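Local atomic coordinates of BH1974 protein (Bacillus halodurans, PDB entry 3ON5), a protein that probably assists the insertion of the molybdenum cofactor into xanthine dehydrogenase-type enzymes, as in other members of the XdhC/CoxI family. Residues 32-37 with 57-62. Sequence-based numbering, arbitrary orientation. Where two conformers were deposited one is given.
Sequences TDQPRV and LFQEDG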
ATOM      1  N   THR A  32      16.363  13.877   0.432  1.00 80.20           N
ATOM      2  CA  THR A  32      15.090  14.511   0.849  1.00 79.36           C
ATOM      3  C   THR A  32      15.144  15.798   1.770  1.00 79.69           C
ATOM      4  O   THR A  32      14.087  16.445   1.892  1.00 81.06           O
ATOM      5  CB  THR A  32      14.248  13.501   1.649  1.00 85.24           C
ATOM      6  N   ASP A  33      16.319  16.135   2.376  0.50 72.67           N
ATOM      7  CA  ASP A  33      16.586  17.273   3.286  0.50 71.14           C
ATOM      8  C   ASP A  33      15.285  17.738   4.028  0.50 71.10           C
ATOM      9  O   ASP A  33      14.597  18.673   3.609  0.50 71.71           O
ATOM     10  CB  ASP A  33      17.249  18.460   2.546  0.50 73.43           C
ATOM     11  CG  ASP A  33      18.721  18.248   2.199  0.50 78.38           C
ATOM     12  OD1 ASP A  33      19.366  17.370   2.826  0.50 75.47           O
ATOM     13  OD2 ASP A  33      19.245  19.004   1.345  0.50 84.37           O
ATOM     14  N   GLN A  34      14.975  17.032   5.132  1.00 63.12           N
ATOM     15  CA  GLN A  34      13.816  17.243   6.020  1.00 58.76           C
ATOM     16  C   GLN A  34      14.221  17.088   7.478  1.00 54.53           C
ATOM     17  O   GLN A  34      15.169  16.348   7.718  1.00 54.60           O
ATOM     18  CB  GLN A  34      12.715  16.222   5.687  1.00 58.94           C
ATOM     19  CG  GLN A  34      13.145  14.740   5.795  1.00 52.49           C
ATOM     20  CD  GLN A  34      12.000  13.780   5.958  1.00 54.26           C
ATOM     21  OE1 GLN A  34      11.214  13.851   6.902  1.00 52.40           O
ATOM     22  NE2 GLN A  34      11.954  12.792   5.109  1.00 36.69           N
ATOM     23  N   PRO A  35      13.511  17.616   8.491  1.00 45.50           N
ATOM     24  CA  PRO A  35      13.920  17.337   9.880  1.00 43.43           C
ATOM     25  C   PRO A  35      14.201  15.849  10.123  1.00 47.32           C
ATOM     26  O   PRO A  35      13.390  14.985   9.767  1.00 49.27           O
ATOM     27  CB  PRO A  35      12.719  17.799  10.693  1.00 44.99           C
ATOM     28  CG  PRO A  35      12.153  18.884   9.906  1.00 50.82           C
ATOM     29  CD  PRO A  35      12.337  18.506   8.460  1.00 47.04           C
ATOM     30  N   ARG A  36      15.401  15.553  10.633  1.00 41.25           N
ATOM     31  CA  ARG A  36      15.842  14.203  10.980  1.00 38.78           C
ATOM     32  C   ARG A  36      16.578  14.184  12.299  1.00 42.64           C
ATOM     33  O   ARG A  36      17.366  15.086  12.584  1.00 42.07           O
ATOM     34  CB  ARG A  36      16.747  13.575   9.922  1.00 35.30           C
ATOM     35  CG  ARG A  36      16.116  13.202   8.623  1.00 44.30           C
ATOM     36  CD  ARG A  36      17.146  12.501   7.732  1.00 48.78           C
ATOM     37  NE  ARG A  36      16.615  12.219   6.396  1.00 50.87           N
ATOM     38  CZ  ARG A  36      16.711  13.046   5.357  1.00 70.12           C
ATOM     39  NH1 ARG A  36      17.355  14.204   5.475  1.00 64.43           N
ATOM     40  NH2 ARG A  36      16.177  12.715   4.188  1.00 53.61           N
ATOM     41  N   VAL A  37      16.331  13.133  13.095  1.00 39.86           N
ATOM     42  CA  VAL A  37      17.021  12.849  14.349  1.00 39.34           C
ATOM     43  C   VAL A  37      17.742  11.535  14.127  1.00 45.56           C
ATOM     44  O   VAL A  37      17.198  10.604  13.544  1.00 43.80           O
ATOM     45  CB  VAL A  37      16.113  12.862  15.593  1.00 41.79           C
ATOM     46  CG1 VAL A  37      16.860  12.406  16.838  1.00 41.85           C
ATOM     47  CG2 VAL A  37      15.539  14.244  15.807  1.00 41.80           C
ATOM     48  N   LEU A  57      17.678   6.392  11.422  1.00 44.85           N
ATOM     49  CA  LEU A  57      17.209   7.746  11.182  1.00 43.07           C
ATOM     50  C   LEU A  57      15.726   7.887  11.449  1.00 45.85           C
ATOM     51  O   LEU A  57      14.929   7.152  10.893  1.00 46.81           O
ATOM     52  CB  LEU A  57      17.505   8.166   9.741  1.00 42.46           C
ATOM     53  CG  LEU A  57      18.959   8.488   9.416  1.00 47.98           C
ATOM     54  CD1 LEU A  57      19.172   8.576   7.913  1.00 48.93           C
ATOM     55  CD2 LEU A  57      19.412   9.784  10.090  1.00 50.87           C
ATOM     56  N   PHE A  58      15.358   8.846  12.290  1.00 41.20           N
ATOM     57  CA  PHE A  58      13.972   9.221  12.552  1.00 40.81           C
ATOM     58  C   PHE A  58      13.697  10.455  11.758  1.00 47.67           C
ATOM     59  O   PHE A  58      14.412  11.449  11.881  1.00 48.03           O
ATOM     60  CB  PHE A  58      13.678   9.412  14.047  1.00 42.54           C
ATOM     61  CG  PHE A  58      13.709   8.114  14.817  1.00 43.22           C
ATOM     62  CD1 PHE A  58      12.571   7.317  14.912  1.00 43.88           C
ATOM     63  CD2 PHE A  58      14.887   7.669  15.416  1.00 44.88           C
ATOM     64  CE1 PHE A  58      12.609   6.094  15.560  1.00 44.44           C
ATOM     65  CE2 PHE A  58      14.921   6.449  16.081  1.00 47.69           C
ATOM     66  CZ  PHE A  58      13.780   5.661  16.134  1.00 45.45           C
ATOM     67  N   GLN A  59      12.723  10.353  10.866  1.00 46.05           N
ATOM     68  CA  GLN A  59      12.382  11.418   9.938  1.00 45.93           C
ATOM     69  C   GLN A  59      11.004  11.970  10.232  1.00 49.98           C
ATOM     70  O   GLN A  59      10.162  11.279  10.832  1.00 49.55           O
ATOM     71  CB  GLN A  59      12.447  10.885   8.499  1.00 46.82           C
ATOM     72  CG  GLN A  59      13.769  10.215   8.159  1.00 53.52           C
ATOM     73  CD  GLN A  59      13.811   9.715   6.754  1.00 75.83           C
ATOM     74  OE1 GLN A  59      14.787   9.934   6.039  1.00 70.63           O
ATOM     75  NE2 GLN A  59      12.738   9.082   6.308  1.00 76.33           N
ATOM     76  N   GLU A  60      10.776  13.222   9.782  1.00 46.30           N
ATOM     77  CA  GLU A  60       9.518  13.940   9.937  1.00 45.60           C
ATOM     78  C   GLU A  60       8.390  13.244   9.166  1.00 49.69           C
ATOM     79  O   GLU A  60       7.274  13.174   9.680  1.00 50.56           O
ATOM     80  CB  GLU A  60       9.665  15.389   9.468  1.00 46.79           C
ATOM     81  CG  GLU A  60       8.441  16.191   9.838  1.00 51.03           C
ATOM     82  CD  GLU A  60       8.414  17.659   9.497  1.00 64.89           C
ATOM     83  OE1 GLU A  60       9.081  18.065   8.520  1.00 58.82           O
ATOM     84  OE2 GLU A  60       7.626  18.384  10.140  1.00 68.65           O
ATOM     85  N   ASP A  61       8.689  12.692   7.973  1.00 46.07           N
ATOM     86  CA  ASP A  61       7.715  12.012   7.107  1.00 47.00           C
ATOM     87  C   ASP A  61       7.164  10.674   7.744  1.00 53.03           C
ATOM     88  O   ASP A  61       6.346   9.979   7.117  1.00 54.33           O
ATOM     89  CB  ASP A  61       8.344  11.720   5.727  1.00 48.08           C
ATOM     90  CG  ASP A  61       9.495  10.748   5.684  1.00 55.84           C
ATOM     91  OD1 ASP A  61       9.818  10.167   6.732  1.00 56.50           O
ATOM     92  OD2 ASP A  61      10.056  10.540   4.585  1.00 60.79           O
ATOM     93  N   GLY A  62       7.584  10.363   8.973  1.00 48.66           N
ATOM     94  CA  GLY A  62       7.145   9.175   9.693  1.00 48.91           C
ATOM     95  C   GLY A  62       7.891   7.913   9.308  1.00 56.26           C
ATOM     96  O   GLY A  62       7.649   6.842   9.874  1.00 57.69           O
TER
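The guanidinium of R36 meets Q59 at its edge: NE donates to Q59 OE1 (2.9 Å, 164° at the hydrogen), nearly in the guanidinium plane, while CG of Q34 lies over the centre of one face. Both side chains of the R36-Q59 pair run extended, side by side, the amide plane turned 50° from the guanidinium; the arginine brings an N-H and the glutamine a carbonyl oxygen. Q34 reaches across Q59 at about a right angle, and its amide uses both ends on D61. OE1 accepts from D61 N (3.0 Å) on a lone pair in the carbonyl plane, whereas NE2 gives to D61 OD2 (3.0 Å) from above the carboxylate, the two planes standing almost perpendicular. A chi1 of 65° sets the D61 carboxylate where OD1 accepts from T63 N, just after the type I turn from Q59 to G62, and weakly from Q59 NE2. On the other sheet face from R36 and Q59 lie the side chains of V37 and F58, an antiparallel hydrogen-bonded pair (V37 N to F58 O and F58 N to V37 O, each 2.8 Å). E60 N binds P35 O as the ladder gives out. P35 rests its ring against the E60 carboxylate, whose OE2 is salt-bridged to K275 of the second subunit. Where pairing of hairpin strands 36-46 and 55-59 stops, a glutamine able to donate and accept together continues the link into the turn.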